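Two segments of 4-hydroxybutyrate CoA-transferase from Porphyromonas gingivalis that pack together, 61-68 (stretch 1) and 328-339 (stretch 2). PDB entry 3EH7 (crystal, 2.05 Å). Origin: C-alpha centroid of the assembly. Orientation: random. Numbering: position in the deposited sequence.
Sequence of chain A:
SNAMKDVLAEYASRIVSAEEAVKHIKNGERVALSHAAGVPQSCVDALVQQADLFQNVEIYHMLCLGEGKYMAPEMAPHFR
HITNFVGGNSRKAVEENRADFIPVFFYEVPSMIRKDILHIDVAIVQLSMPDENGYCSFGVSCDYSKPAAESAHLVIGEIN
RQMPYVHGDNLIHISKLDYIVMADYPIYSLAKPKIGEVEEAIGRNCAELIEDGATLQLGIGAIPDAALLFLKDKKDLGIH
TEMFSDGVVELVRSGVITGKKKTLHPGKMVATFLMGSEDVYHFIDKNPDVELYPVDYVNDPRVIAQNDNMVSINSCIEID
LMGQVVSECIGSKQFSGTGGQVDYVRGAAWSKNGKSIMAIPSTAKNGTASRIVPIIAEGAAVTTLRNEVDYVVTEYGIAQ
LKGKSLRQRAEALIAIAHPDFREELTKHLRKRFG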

# COMPACT_ATOMS: atom_id res chain seq x y z
N HIS A 61 6.11 -11.85 -18.86
CA HIS A 61 6.85 -12.63 -17.87
C HIS A 61 7.19 -11.73 -16.68
O HIS A 61 6.99 -10.52 -16.73
CB HIS A 61 8.13 -13.18 -18.48
CG HIS A 61 9.11 -12.10 -18.85
ND1 HIS A 61 9.88 -11.45 -17.90
CD2 HIS A 61 9.41 -11.53 -20.03
CE1 HIS A 61 10.62 -10.53 -18.49
NE2 HIS A 61 10.35 -10.56 -19.78
N MSE A 62 7.69 -12.33 -15.60
CA MSE A 62 8.09 -11.55 -14.44
C MSE A 62 9.49 -11.92 -14.02
O MSE A 62 9.76 -12.03 -12.84
CB MSE A 62 7.13 -11.79 -13.30
CG MSE A 62 5.77 -11.34 -13.62
SE MSE A 62 4.61 -11.55 -12.09
CE MSE A 62 3.05 -11.17 -13.02
N LEU A 63 10.36 -12.11 -14.99
CA LEU A 63 11.74 -12.49 -14.74
C LEU A 63 12.64 -11.28 -14.88
O LEU A 63 12.32 -10.33 -15.61
CB LEU A 63 12.19 -13.54 -15.73
CG LEU A 63 11.29 -14.77 -15.79
CD1 LEU A 63 11.55 -15.57 -17.04
CD2 LEU A 63 11.47 -15.63 -14.49
N CYS A 64 13.76 -11.32 -14.18
CA CYS A 64 14.86 -10.40 -14.40
C CYS A 64 15.84 -11.02 -15.37
O CYS A 64 16.73 -11.76 -14.97
CB CYS A 64 15.57 -10.10 -13.10
SG CYS A 64 14.47 -9.49 -11.86
N LEU A 65 15.65 -10.70 -16.64
CA LEU A 65 16.53 -11.20 -17.68
C LEU A 65 17.85 -10.43 -17.57
O LEU A 65 17.85 -9.20 -17.49
CB LEU A 65 15.88 -10.99 -19.06
CG LEU A 65 14.46 -11.54 -19.26
CD1 LEU A 65 14.05 -11.36 -20.72
CD2 LEU A 65 14.37 -12.99 -18.84
N GLY A 66 18.97 -11.16 -17.51
CA GLY A 66 20.29 -10.53 -17.29
C GLY A 66 20.59 -10.26 -15.82
O GLY A 66 21.51 -9.50 -15.50
N GLU A 67 19.80 -10.88 -14.94
CA GLU A 67 20.10 -10.95 -13.51
C GLU A 67 19.84 -12.39 -13.04
O GLU A 67 18.97 -13.08 -13.59
CB GLU A 67 19.20 -10.01 -12.72
CG GLU A 67 19.25 -8.55 -13.15
CD GLU A 67 20.35 -7.77 -12.45
OE1 GLU A 67 20.84 -8.22 -11.39
OE2 GLU A 67 20.72 -6.70 -12.97
N GLY A 68 20.61 -12.85 -12.05
CA GLY A 68 20.38 -14.17 -11.41
C GLY A 68 20.17 -15.35 -12.35
O GLY A 68 20.53 -15.31 -13.52
N GLU A 328 14.14 -3.10 -7.75
CA GLU A 328 13.92 -3.33 -9.18
C GLU A 328 14.77 -4.57 -9.58
O GLU A 328 15.56 -5.09 -8.78
CB GLU A 328 14.27 -2.06 -10.01
CG GLU A 328 13.37 -0.76 -9.72
CD GLU A 328 14.04 0.62 -10.13
OE1 GLU A 328 15.31 0.70 -10.13
OE2 GLU A 328 13.34 1.63 -10.42
N CYS A 329 14.57 -5.08 -10.80
CA CYS A 329 15.42 -6.16 -11.32
C CYS A 329 16.91 -5.79 -11.41
O CYS A 329 17.75 -6.57 -10.96
CB CYS A 329 14.98 -6.61 -12.72
SG CYS A 329 13.67 -7.85 -12.73
N ILE A 330 17.21 -4.65 -12.04
CA ILE A 330 18.62 -4.23 -12.30
C ILE A 330 19.38 -4.00 -10.99
O ILE A 330 18.98 -3.17 -10.17
CB ILE A 330 18.73 -2.92 -13.13
CG1 ILE A 330 18.27 -3.15 -14.57
CG2 ILE A 330 20.17 -2.39 -13.12
CD1 ILE A 330 17.97 -1.85 -15.35
N GLY A 331 20.48 -4.73 -10.83
CA GLY A 331 21.25 -4.71 -9.60
C GLY A 331 20.85 -5.77 -8.59
O GLY A 331 21.57 -6.00 -7.63
N SER A 332 19.71 -6.43 -8.80
CA SER A 332 19.16 -7.37 -7.81
C SER A 332 19.89 -8.72 -7.71
O SER A 332 19.82 -9.39 -6.67
CB SER A 332 17.69 -7.66 -8.11
OG SER A 332 17.55 -8.59 -9.18
N LYS A 333 20.56 -9.12 -8.80
CA LYS A 333 21.15 -10.46 -8.93
C LYS A 333 20.10 -11.54 -8.60
O LYS A 333 20.35 -12.42 -7.79
CB LYS A 333 22.39 -10.60 -8.04
N GLN A 334 18.94 -11.44 -9.25
CA GLN A 334 17.79 -12.31 -8.98
C GLN A 334 17.08 -12.72 -10.27
O GLN A 334 17.01 -11.91 -11.19
CB GLN A 334 16.80 -11.57 -8.11
CG GLN A 334 15.81 -12.46 -7.40
CD GLN A 334 16.25 -12.88 -6.00
OE1 GLN A 334 15.82 -13.92 -5.51
NE2 GLN A 334 17.09 -12.08 -5.36
N PHE A 335 16.57 -13.95 -10.34
CA PHE A 335 15.88 -14.48 -11.54
C PHE A 335 14.40 -14.02 -11.61
O PHE A 335 13.88 -13.78 -12.70
CB PHE A 335 15.96 -16.02 -11.53
CG PHE A 335 15.55 -16.70 -12.85
CD1 PHE A 335 15.95 -16.20 -14.09
CD2 PHE A 335 14.82 -17.89 -12.82
CE1 PHE A 335 15.57 -16.88 -15.29
CE2 PHE A 335 14.47 -18.59 -14.00
CZ PHE A 335 14.83 -18.08 -15.23
N SER A 336 13.75 -13.88 -10.46
CA SER A 336 12.32 -13.50 -10.40
C SER A 336 12.18 -12.03 -9.98
O SER A 336 12.71 -11.62 -8.95
CB SER A 336 11.54 -14.42 -9.44
OG SER A 336 10.19 -14.02 -9.28
N GLY A 337 11.47 -11.26 -10.79
CA GLY A 337 11.22 -9.86 -10.51
C GLY A 337 9.73 -9.60 -10.47
O GLY A 337 9.21 -8.83 -11.26
N THR A 338 9.06 -10.25 -9.53
CA THR A 338 7.60 -10.16 -9.42
C THR A 338 7.13 -8.86 -8.73
O THR A 338 5.95 -8.52 -8.81
CB THR A 338 7.08 -11.29 -8.54
OG1 THR A 338 7.60 -11.10 -7.21
CG2 THR A 338 7.50 -12.67 -9.10
N GLY A 339 8.03 -8.20 -8.01
CA GLY A 339 7.64 -7.08 -7.16
C GLY A 339 6.68 -7.47 -6.05
O GLY A 339 6.01 -6.61 -5.48

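Segments far apart in sequence can be joined without regular secondary structure when a few backbone hydrogen bonds, a covalent link and a well-placed carboxylate act together. Here the backbone contact begins at Met62, a selenomethionine, whose O accepts a hydrogen bond from Gly337 N (2.8 Å). Leu63 follows, forming a single beta bridge with Ser336; its CA lies 3.2 Å from Phe335 O, and its CD2 sits over one face of the Phe335 ring, 4.2 Å from the centroid, an apolar cover for an aromatic surface. Cys64 is buried. Its N donates to Phe335 O (2.9 Å), while its CA-to-CB bond points toward stretch 2, and SG closes a disulfide, Cys64 SG to Cys329 SG at 2.0 Å. Gly337 suits its place beside the disulfide, since a CB there would clash with both sulfurs. A type II turn, with Gly66 at a backbone conformation that calls for glycine, then brings the chain to Glu67. With chi1 and chi2 both m, its carboxylate reaches a second type II turn, Cys329 to Ser332: OE2 accepts from Gly331 N (2.9 Å) within the turn, and OE1 from Lys333 N (2.8 Å) just after it, so one side chain satisfies two backbone amides. Gly68 packs closely enough that a CB would clash with Gln334 C and Phe335 N. Together the stretches bury 643 Å².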